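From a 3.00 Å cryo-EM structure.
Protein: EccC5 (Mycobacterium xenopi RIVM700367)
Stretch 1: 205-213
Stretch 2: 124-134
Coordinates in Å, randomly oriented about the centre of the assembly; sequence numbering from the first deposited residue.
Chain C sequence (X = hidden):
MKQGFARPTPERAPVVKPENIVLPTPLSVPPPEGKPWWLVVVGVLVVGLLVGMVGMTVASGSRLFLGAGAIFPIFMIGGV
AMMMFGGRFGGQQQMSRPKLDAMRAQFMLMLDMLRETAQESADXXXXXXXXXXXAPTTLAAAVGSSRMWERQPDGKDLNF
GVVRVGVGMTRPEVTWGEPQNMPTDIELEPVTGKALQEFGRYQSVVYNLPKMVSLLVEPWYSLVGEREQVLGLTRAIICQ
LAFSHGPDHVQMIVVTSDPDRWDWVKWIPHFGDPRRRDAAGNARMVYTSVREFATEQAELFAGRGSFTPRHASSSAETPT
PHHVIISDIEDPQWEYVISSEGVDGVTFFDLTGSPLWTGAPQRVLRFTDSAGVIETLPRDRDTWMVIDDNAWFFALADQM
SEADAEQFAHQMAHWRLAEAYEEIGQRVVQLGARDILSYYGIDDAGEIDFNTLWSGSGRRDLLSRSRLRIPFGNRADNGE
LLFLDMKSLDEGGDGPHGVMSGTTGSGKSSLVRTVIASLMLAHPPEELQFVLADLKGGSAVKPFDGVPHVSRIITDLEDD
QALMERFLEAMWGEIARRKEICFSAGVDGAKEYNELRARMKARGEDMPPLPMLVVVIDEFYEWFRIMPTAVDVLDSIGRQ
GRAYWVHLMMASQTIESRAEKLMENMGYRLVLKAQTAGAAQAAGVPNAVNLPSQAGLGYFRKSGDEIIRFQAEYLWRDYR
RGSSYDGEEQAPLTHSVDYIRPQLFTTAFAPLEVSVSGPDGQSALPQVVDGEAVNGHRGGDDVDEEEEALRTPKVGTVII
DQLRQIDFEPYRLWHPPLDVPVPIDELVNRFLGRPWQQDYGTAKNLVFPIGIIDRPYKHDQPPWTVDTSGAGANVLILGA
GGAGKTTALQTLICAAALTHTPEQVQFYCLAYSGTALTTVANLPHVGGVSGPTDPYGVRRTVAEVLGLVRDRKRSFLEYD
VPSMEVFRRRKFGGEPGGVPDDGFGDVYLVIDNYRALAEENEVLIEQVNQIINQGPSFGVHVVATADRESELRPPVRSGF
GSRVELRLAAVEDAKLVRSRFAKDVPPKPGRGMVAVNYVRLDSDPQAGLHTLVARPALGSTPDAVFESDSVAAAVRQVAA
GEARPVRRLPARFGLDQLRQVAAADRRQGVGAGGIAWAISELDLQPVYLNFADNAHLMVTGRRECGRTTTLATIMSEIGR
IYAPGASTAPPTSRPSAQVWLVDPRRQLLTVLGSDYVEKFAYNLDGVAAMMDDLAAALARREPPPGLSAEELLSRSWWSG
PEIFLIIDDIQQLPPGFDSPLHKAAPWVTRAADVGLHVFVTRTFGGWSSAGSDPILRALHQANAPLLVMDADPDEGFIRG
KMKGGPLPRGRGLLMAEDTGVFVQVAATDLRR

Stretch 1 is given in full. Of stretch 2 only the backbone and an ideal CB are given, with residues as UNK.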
ATOM      1  N   VAL C 205     -20.543  -9.402 -25.789  1.00 93.72           N
ATOM      2  CA  VAL C 205     -21.003  -8.216 -25.079  1.00 93.72           C
ATOM      3  C   VAL C 205     -19.809  -7.513 -24.458  1.00 93.72           C
ATOM      4  O   VAL C 205     -18.750  -8.102 -24.244  1.00 93.72           O
ATOM      5  CB  VAL C 205     -22.042  -8.527 -23.983  1.00 93.72           C
ATOM      6  CG1 VAL C 205     -23.304  -9.113 -24.569  1.00 93.72           C
ATOM      7  CG2 VAL C 205     -21.466  -9.503 -23.024  1.00 93.72           C
ATOM      8  N   VAL C 206     -19.994  -6.229 -24.177  1.00 92.69           N
ATOM      9  CA  VAL C 206     -19.029  -5.412 -23.454  1.00 92.69           C
ATOM     10  C   VAL C 206     -19.614  -5.102 -22.091  1.00 92.69           C
ATOM     11  O   VAL C 206     -20.783  -4.719 -21.989  1.00 92.69           O
ATOM     12  CB  VAL C 206     -18.701  -4.117 -24.208  1.00 92.69           C
ATOM     13  CG1 VAL C 206     -17.497  -3.466 -23.602  1.00 92.69           C
ATOM     14  CG2 VAL C 206     -18.426  -4.433 -25.631  1.00 92.69           C
ATOM     15  N   TYR C 207     -18.811  -5.259 -21.052  1.00 95.34           N
ATOM     16  CA  TYR C 207     -19.324  -5.206 -19.698  1.00 95.34           C
ATOM     17  C   TYR C 207     -19.024  -3.844 -19.093  1.00 95.34           C
ATOM     18  O   TYR C 207     -17.983  -3.247 -19.379  1.00 95.34           O
ATOM     19  CB  TYR C 207     -18.697  -6.297 -18.843  1.00 95.34           C
ATOM     20  CG  TYR C 207     -19.339  -7.636 -19.052  1.00 95.34           C
ATOM     21  CD1 TYR C 207     -20.344  -8.083 -18.231  1.00 95.34           C
ATOM     22  CD2 TYR C 207     -18.867  -8.492 -20.027  1.00 95.34           C
ATOM     23  CE1 TYR C 207     -20.916  -9.314 -18.418  1.00 95.34           C
ATOM     24  CE2 TYR C 207     -19.420  -9.729 -20.209  1.00 95.34           C
ATOM     25  CZ  TYR C 207     -20.446 -10.134 -19.404  1.00 95.34           C
ATOM     26  OH  TYR C 207     -21.005 -11.373 -19.586  1.00 95.34           O
ATOM     27  N   ASN C 208     -19.949  -3.360 -18.263  1.00 93.28           N
ATOM     28  CA  ASN C 208     -19.835  -2.101 -17.526  1.00 93.28           C
ATOM     29  C   ASN C 208     -19.679  -0.924 -18.491  1.00 93.28           C
ATOM     30  O   ASN C 208     -18.702  -0.181 -18.462  1.00 93.28           O
ATOM     31  CB  ASN C 208     -18.682  -2.162 -16.515  1.00 93.28           C
ATOM     32  CG  ASN C 208     -18.695  -1.015 -15.521  1.00 93.28           C
ATOM     33  OD1 ASN C 208     -19.329   0.012 -15.723  1.00 93.28           O
ATOM     34  ND2 ASN C 208     -17.988  -1.201 -14.423  1.00 93.28           N
ATOM     35  N   LEU C 209     -20.642  -0.793 -19.360  1.00 88.56           N
ATOM     36  CA  LEU C 209     -20.791   0.404 -20.154  1.00 88.56           C
ATOM     37  C   LEU C 209     -22.094   1.100 -19.793  1.00 88.56           C
ATOM     38  O   LEU C 209     -23.011   0.453 -19.283  1.00 88.56           O
ATOM     39  CB  LEU C 209     -20.777   0.092 -21.652  1.00 88.56           C
ATOM     40  CG  LEU C 209     -19.426  -0.304 -22.211  1.00 88.56           C
ATOM     41  CD1 LEU C 209     -19.520  -0.290 -23.696  1.00 88.56           C
ATOM     42  CD2 LEU C 209     -18.380   0.664 -21.756  1.00 88.56           C
ATOM     43  N   PRO C 210     -22.190   2.414 -19.993  1.00 83.71           N
ATOM     44  CA  PRO C 210     -23.424   3.122 -19.652  1.00 83.71           C
ATOM     45  C   PRO C 210     -24.620   2.609 -20.425  1.00 83.71           C
ATOM     46  O   PRO C 210     -24.558   2.398 -21.634  1.00 83.71           O
ATOM     47  CB  PRO C 210     -23.107   4.568 -20.031  1.00 83.71           C
ATOM     48  CG  PRO C 210     -21.671   4.658 -19.894  1.00 83.71           C
ATOM     49  CD  PRO C 210     -21.127   3.360 -20.355  1.00 83.71           C
ATOM     50  N   LYS C 211     -25.718   2.414 -19.711  1.00 85.05           N
ATOM     51  CA  LYS C 211     -26.981   2.040 -20.314  1.00 85.05           C
ATOM     52  C   LYS C 211     -27.863   3.266 -20.341  1.00 85.05           C
ATOM     53  O   LYS C 211     -27.917   4.024 -19.375  1.00 85.05           O
ATOM     54  CB  LYS C 211     -27.662   0.922 -19.546  1.00 85.05           C
ATOM     55  CG  LYS C 211     -26.856  -0.331 -19.543  1.00 85.05           C
ATOM     56  CD  LYS C 211     -26.715  -0.862 -20.942  1.00 85.05           C
ATOM     57  CE  LYS C 211     -28.017  -1.412 -21.450  1.00 85.05           C
ATOM     58  NZ  LYS C 211     -27.854  -2.004 -22.798  1.00 85.05           N
ATOM     59  N   MET C 212     -28.533   3.472 -21.454  1.00 88.62           N
ATOM     60  CA  MET C 212     -29.213   4.720 -21.695  1.00 88.62           C
ATOM     61  C   MET C 212     -30.685   4.472 -21.977  1.00 88.62           C
ATOM     62  O   MET C 212     -31.101   3.360 -22.293  1.00 88.62           O
ATOM     63  CB  MET C 212     -28.565   5.458 -22.854  1.00 88.62           C
ATOM     64  CG  MET C 212     -27.297   6.177 -22.502  1.00 88.62           C
ATOM     65  SD  MET C 212     -25.857   5.140 -22.740  1.00 88.62           S
ATOM     66  CE  MET C 212     -25.959   4.865 -24.502  1.00 88.62           C
ATOM     67  N   VAL C 213     -31.474   5.525 -21.828  1.00 84.37           N
ATOM     68  CA  VAL C 213     -32.905   5.478 -22.074  1.00 84.37           C
ATOM     69  C   VAL C 213     -33.264   6.679 -22.929  1.00 84.37           C
ATOM     70  O   VAL C 213     -32.949   7.815 -22.564  1.00 84.37           O
ATOM     71  CB  VAL C 213     -33.692   5.482 -20.756  1.00 84.37           C
ATOM     72  CG1 VAL C 213     -35.099   5.942 -20.978  1.00 84.37           C
ATOM     73  CG2 VAL C 213     -33.686   4.105 -20.151  1.00 84.37           C
ATOM     74  N   UNK C 124     -12.383   1.731 -27.463  1.00 98.32           N
ATOM     75  CA  UNK C 124     -12.827   2.878 -28.247  1.00 98.32           C
ATOM     76  C   UNK C 124     -14.282   3.217 -27.957  1.00 98.32           C
ATOM     77  O   UNK C 124     -14.626   4.383 -27.723  1.00 98.32           O
ATOM     78  CB  UNK C 124     -12.640   2.605 -29.741  1.00 98.32           C
ATOM     79  N   UNK C 125     -15.143   2.203 -27.925  1.00 98.24           N
ATOM     80  CA  UNK C 125     -16.562   2.460 -27.702  1.00 98.24           C
ATOM     81  C   UNK C 125     -16.829   2.900 -26.263  1.00 98.24           C
ATOM     82  O   UNK C 125     -17.715   3.726 -26.007  1.00 98.24           O
ATOM     83  CB  UNK C 125     -17.383   1.211 -28.030  1.00 98.24           C
ATOM     84  N   UNK C 126     -16.060   2.365 -25.312  1.00 96.68           N
ATOM     85  CA  UNK C 126     -16.125   2.819 -23.925  1.00 96.68           C
ATOM     86  C   UNK C 126     -15.793   4.295 -23.806  1.00 96.68           C
ATOM     87  O   UNK C 126     -16.509   5.050 -23.138  1.00 96.68           O
ATOM     88  CB  UNK C 126     -15.173   2.000 -23.051  1.00 96.68           C
ATOM     89  N   UNK C 127     -14.676   4.708 -24.404  1.00 94.53           N
ATOM     90  CA  UNK C 127     -14.288   6.110 -24.355  1.00 94.53           C
ATOM     91  C   UNK C 127     -15.345   6.981 -25.000  1.00 94.53           C
ATOM     92  O   UNK C 127     -15.639   8.071 -24.504  1.00 94.53           O
ATOM     93  CB  UNK C 127     -12.937   6.321 -25.042  1.00 94.53           C
ATOM     94  N   UNK C 128     -15.964   6.492 -26.078  1.00 93.03           N
ATOM     95  CA  UNK C 128     -17.008   7.270 -26.730  1.00 93.03           C
ATOM     96  C   UNK C 128     -18.205   7.475 -25.809  1.00 93.03           C
ATOM     97  O   UNK C 128     -18.623   8.611 -25.566  1.00 93.03           O
ATOM     98  CB  UNK C 128     -17.452   6.582 -28.023  1.00 93.03           C
ATOM     99  N   UNK C 129     -18.738   6.391 -25.246  1.00 91.56           N
ATOM    100  CA  UNK C 129     -19.918   6.525 -24.392  1.00 91.56           C
ATOM    101  C   UNK C 129     -19.637   7.361 -23.154  1.00 91.56           C
ATOM    102  O   UNK C 129     -20.443   8.224 -22.790  1.00 91.56           O
ATOM    103  CB  UNK C 129     -20.426   5.143 -23.975  1.00 91.56           C
ATOM    104  N   UNK C 130     -18.495   7.153 -22.507  1.00 93.06           N
ATOM    105  CA  UNK C 130     -18.269   7.918 -21.290  1.00 93.06           C
ATOM    106  C   UNK C 130     -17.830   9.341 -21.583  1.00 93.06           C
ATOM    107  O   UNK C 130     -17.875  10.183 -20.686  1.00 93.06           O
ATOM    108  CB  UNK C 130     -17.222   7.222 -20.418  1.00 93.06           C
ATOM    109  N   UNK C 131     -17.414   9.635 -22.812  1.00 92.63           N
ATOM    110  CA  UNK C 131     -17.410  11.019 -23.250  1.00 92.63           C
ATOM    111  C   UNK C 131     -18.822  11.561 -23.279  1.00 92.63           C
ATOM    112  O   UNK C 131     -19.093  12.654 -22.776  1.00 92.63           O
ATOM    113  CB  UNK C 131     -16.757  11.152 -24.627  1.00 92.63           C
ATOM    114  N   UNK C 132     -19.741  10.801 -23.853  1.00 91.81           N
ATOM    115  CA  UNK C 132     -21.048  11.375 -24.117  1.00 91.81           C
ATOM    116  C   UNK C 132     -21.975  11.269 -22.914  1.00 91.81           C
ATOM    117  O   UNK C 132     -22.952  12.016 -22.828  1.00 91.81           O
ATOM    118  CB  UNK C 132     -21.685  10.689 -25.327  1.00 91.81           C
ATOM    119  N   UNK C 133     -21.694  10.357 -21.983  1.00 86.53           N
ATOM    120  CA  UNK C 133     -22.570  10.095 -20.841  1.00 86.53           C
ATOM    121  C   UNK C 133     -21.754   9.843 -19.586  1.00 86.53           C
ATOM    122  O   UNK C 133     -21.427   8.696 -19.264  1.00 86.53           O
ATOM    123  CB  UNK C 133     -23.483   8.901 -21.124  1.00 86.53           C
ATOM    124  N   UNK C 134     -21.428  10.885 -18.835  1.00 85.10           N
ATOM    125  CA  UNK C 134     -20.594  10.706 -17.647  1.00 85.10           C
ATOM    126  C   UNK C 134     -21.396  10.120 -16.501  1.00 85.10           C
ATOM    127  O   UNK C 134     -22.619  10.024 -16.548  1.00 85.10           O
ATOM    128  CB  UNK C 134     -19.971  12.037 -17.222  1.00 85.10           C
TER

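Positions 124 to 132 are helical, and the helix axis passes 8.2 Å from that of the strand of stretch 1 at 51°. Position 124 is out of reach of stretch 1; it is Ser124.

At 125 the CA-to-CB bond points toward stretch 1. The ideal CB lies 5.1 Å from Leu209 CD1, and Val206 CG2 lies beyond, so an apolar side chain would suit; Leu or Ile could meet Leu209, and the longer Met could also reach Val206. The residue is Met125. Its CE reaches Leu209 CD1 at 3.6 Å and Val206 CG2 at 3.7 Å.

At 126 CB points sideways, and the ideal CB is already 3.7 Å from Leu209 CD2. Small or medium side chains are plausible, apolar or polar. Asp126 is found. Its charge is used within the helix, at 130.

Position 127 points away, so many residues would do; it is Ala127. Position 128 is not constrained by stretch 1; it is Asn128.

At 129 CB points toward the strand. The ideal CB is 4.1 Å from Pro210 CD and 5.4 Å from Leu209 CD2, with Met212 further along. A broad apolar or aromatic group would cover this surface. Tyr129 does so. Its CD2 lies 4.2 Å from Leu209 CD1, and Met212 CE sits over one ring face, 4.4 Å from Tyr129 CZ.

At 130 CB points sideways, but stretch 1 offers the carbonyl O and side-chain OD1 of Asn208 further off. A long donor is needed: Arg could reach both, and an extended Lys only just the carbonyl. Arg130 is deposited. Its NH2 donates to Asn208 O at 2.7 Å, and NH1 adds a weak bond to the same O at 3.2 Å. NH2 also lies 3.0 Å from Asn208 OD1. Pro210 CD covers one face of the guanidinium. Arg130 NH1 also forms a salt bridge with Asp126 OD1, very short at 2.3 Å.

Stretch 1 asks nothing of 131 and 132 beyond tolerating a helix; they are Trp131 and Phe132.

Position 133 leaves helical angles (-141/89), and its CB points toward stretch 1. The ideal CB is 4.5 Å from Pro210 CB and 4.7 Å from Met212 SD. A flat ring or a medium apolar group would fit. His133 presents a ring face to Met212 CG, a CH-pi contact 3.9 Å from the ring centroid.

Position 134 points away, and its phi of -77° permits proline; it is Pro134.

Stretch 2 (124-134) SMDANYRWFHP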
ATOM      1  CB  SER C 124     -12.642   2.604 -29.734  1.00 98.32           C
ATOM      2  OG  SER C 124     -13.271   3.612 -30.498  1.00 98.32           O
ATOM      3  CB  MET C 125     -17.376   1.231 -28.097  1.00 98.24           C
ATOM      4  CG  MET C 125     -18.864   1.390 -27.963  1.00 98.24           C
ATOM      5  SD  MET C 125     -19.718  -0.096 -28.499  1.00 98.24           S
ATOM      6  CE  MET C 125     -19.313  -1.207 -27.172  1.00 98.24           C
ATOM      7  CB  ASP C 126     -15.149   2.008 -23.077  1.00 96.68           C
ATOM      8  CG  ASP C 126     -15.184   2.388 -21.614  1.00 96.68           C
ATOM      9  OD1 ASP C 126     -16.162   3.011 -21.166  1.00 96.68           O
ATOM     10  OD2 ASP C 126     -14.205   2.089 -20.903  1.00 96.68           O
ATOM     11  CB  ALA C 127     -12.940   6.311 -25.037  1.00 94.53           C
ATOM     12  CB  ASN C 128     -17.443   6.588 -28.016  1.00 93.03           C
ATOM     13  CG  ASN C 128     -18.560   7.320 -28.691  1.00 93.03           C
ATOM     14  OD1 ASN C 128     -18.380   8.432 -29.166  1.00 93.03           O
ATOM     15  ND2 ASN C 128     -19.730   6.708 -28.731  1.00 93.03           N
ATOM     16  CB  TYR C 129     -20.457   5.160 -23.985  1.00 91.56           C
ATOM     17  CG  TYR C 129     -21.264   4.502 -25.059  1.00 91.56           C
ATOM     18  CD1 TYR C 129     -21.731   5.232 -26.131  1.00 91.56           C
ATOM     19  CD2 TYR C 129     -21.579   3.164 -24.992  1.00 91.56           C
ATOM     20  CE1 TYR C 129     -22.468   4.648 -27.113  1.00 91.56           C
ATOM     21  CE2 TYR C 129     -22.322   2.568 -25.972  1.00 91.56           C
ATOM     22  CZ  TYR C 129     -22.764   3.315 -27.030  1.00 91.56           C
ATOM     23  OH  TYR C 129     -23.510   2.731 -28.020  1.00 91.56           O
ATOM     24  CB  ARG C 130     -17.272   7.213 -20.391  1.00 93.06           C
ATOM     25  CG  ARG C 130     -17.865   5.950 -19.873  1.00 93.06           C
ATOM     26  CD  ARG C 130     -17.069   5.333 -18.772  1.00 93.06           C
ATOM     27  NE  ARG C 130     -17.936   4.443 -18.032  1.00 93.06           N
ATOM     28  CZ  ARG C 130     -17.988   3.140 -18.250  1.00 93.06           C
ATOM     29  NH1 ARG C 130     -17.196   2.592 -19.153  1.00 93.06           N
ATOM     30  NH2 ARG C 130     -18.817   2.382 -17.562  1.00 93.06           N
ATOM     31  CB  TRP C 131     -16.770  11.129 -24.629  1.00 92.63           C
ATOM     32  CG  TRP C 131     -16.739  12.510 -25.182  1.00 92.63           C
ATOM     33  CD1 TRP C 131     -17.689  13.103 -25.952  1.00 92.63           C
ATOM     34  CD2 TRP C 131     -15.708  13.477 -25.005  1.00 92.63           C
ATOM     35  NE1 TRP C 131     -17.312  14.379 -26.270  1.00 92.63           N
ATOM     36  CE2 TRP C 131     -16.096  14.631 -25.699  1.00 92.63           C
ATOM     37  CE3 TRP C 131     -14.490  13.477 -24.327  1.00 92.63           C
ATOM     38  CZ2 TRP C 131     -15.316  15.773 -25.731  1.00 92.63           C
ATOM     39  CZ3 TRP C 131     -13.719  14.607 -24.361  1.00 92.63           C
ATOM     40  CH2 TRP C 131     -14.132  15.740 -25.059  1.00 92.63           C
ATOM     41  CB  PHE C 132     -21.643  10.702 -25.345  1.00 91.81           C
ATOM     42  CG  PHE C 132     -21.102  11.240 -26.635  1.00 91.81           C
ATOM     43  CD1 PHE C 132     -19.929  10.765 -27.159  1.00 91.81           C
ATOM     44  CD2 PHE C 132     -21.731  12.238 -27.297  1.00 91.81           C
ATOM     45  CE1 PHE C 132     -19.421  11.263 -28.332  1.00 91.81           C
ATOM     46  CE2 PHE C 132     -21.227  12.743 -28.471  1.00 91.81           C
ATOM     47  CZ  PHE C 132     -20.075  12.252 -28.986  1.00 91.81           C
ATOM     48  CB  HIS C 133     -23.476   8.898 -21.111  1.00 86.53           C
ATOM     49  CG  HIS C 133     -24.412   9.099 -22.252  1.00 86.53           C
ATOM     50  ND1 HIS C 133     -25.386  10.069 -22.244  1.00 86.53           N
ATOM     51  CD2 HIS C 133     -24.520   8.463 -23.438  1.00 86.53           C
ATOM     52  CE1 HIS C 133     -26.062  10.017 -23.376  1.00 86.53           C
ATOM     53  NE2 HIS C 133     -25.555   9.052 -24.120  1.00 86.53           N
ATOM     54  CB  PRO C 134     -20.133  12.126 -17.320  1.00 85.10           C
ATOM     55  CG  PRO C 134     -20.528  12.956 -18.497  1.00 85.10           C
ATOM     56  CD  PRO C 134     -21.724  12.298 -19.071  1.00 85.10           C
TER
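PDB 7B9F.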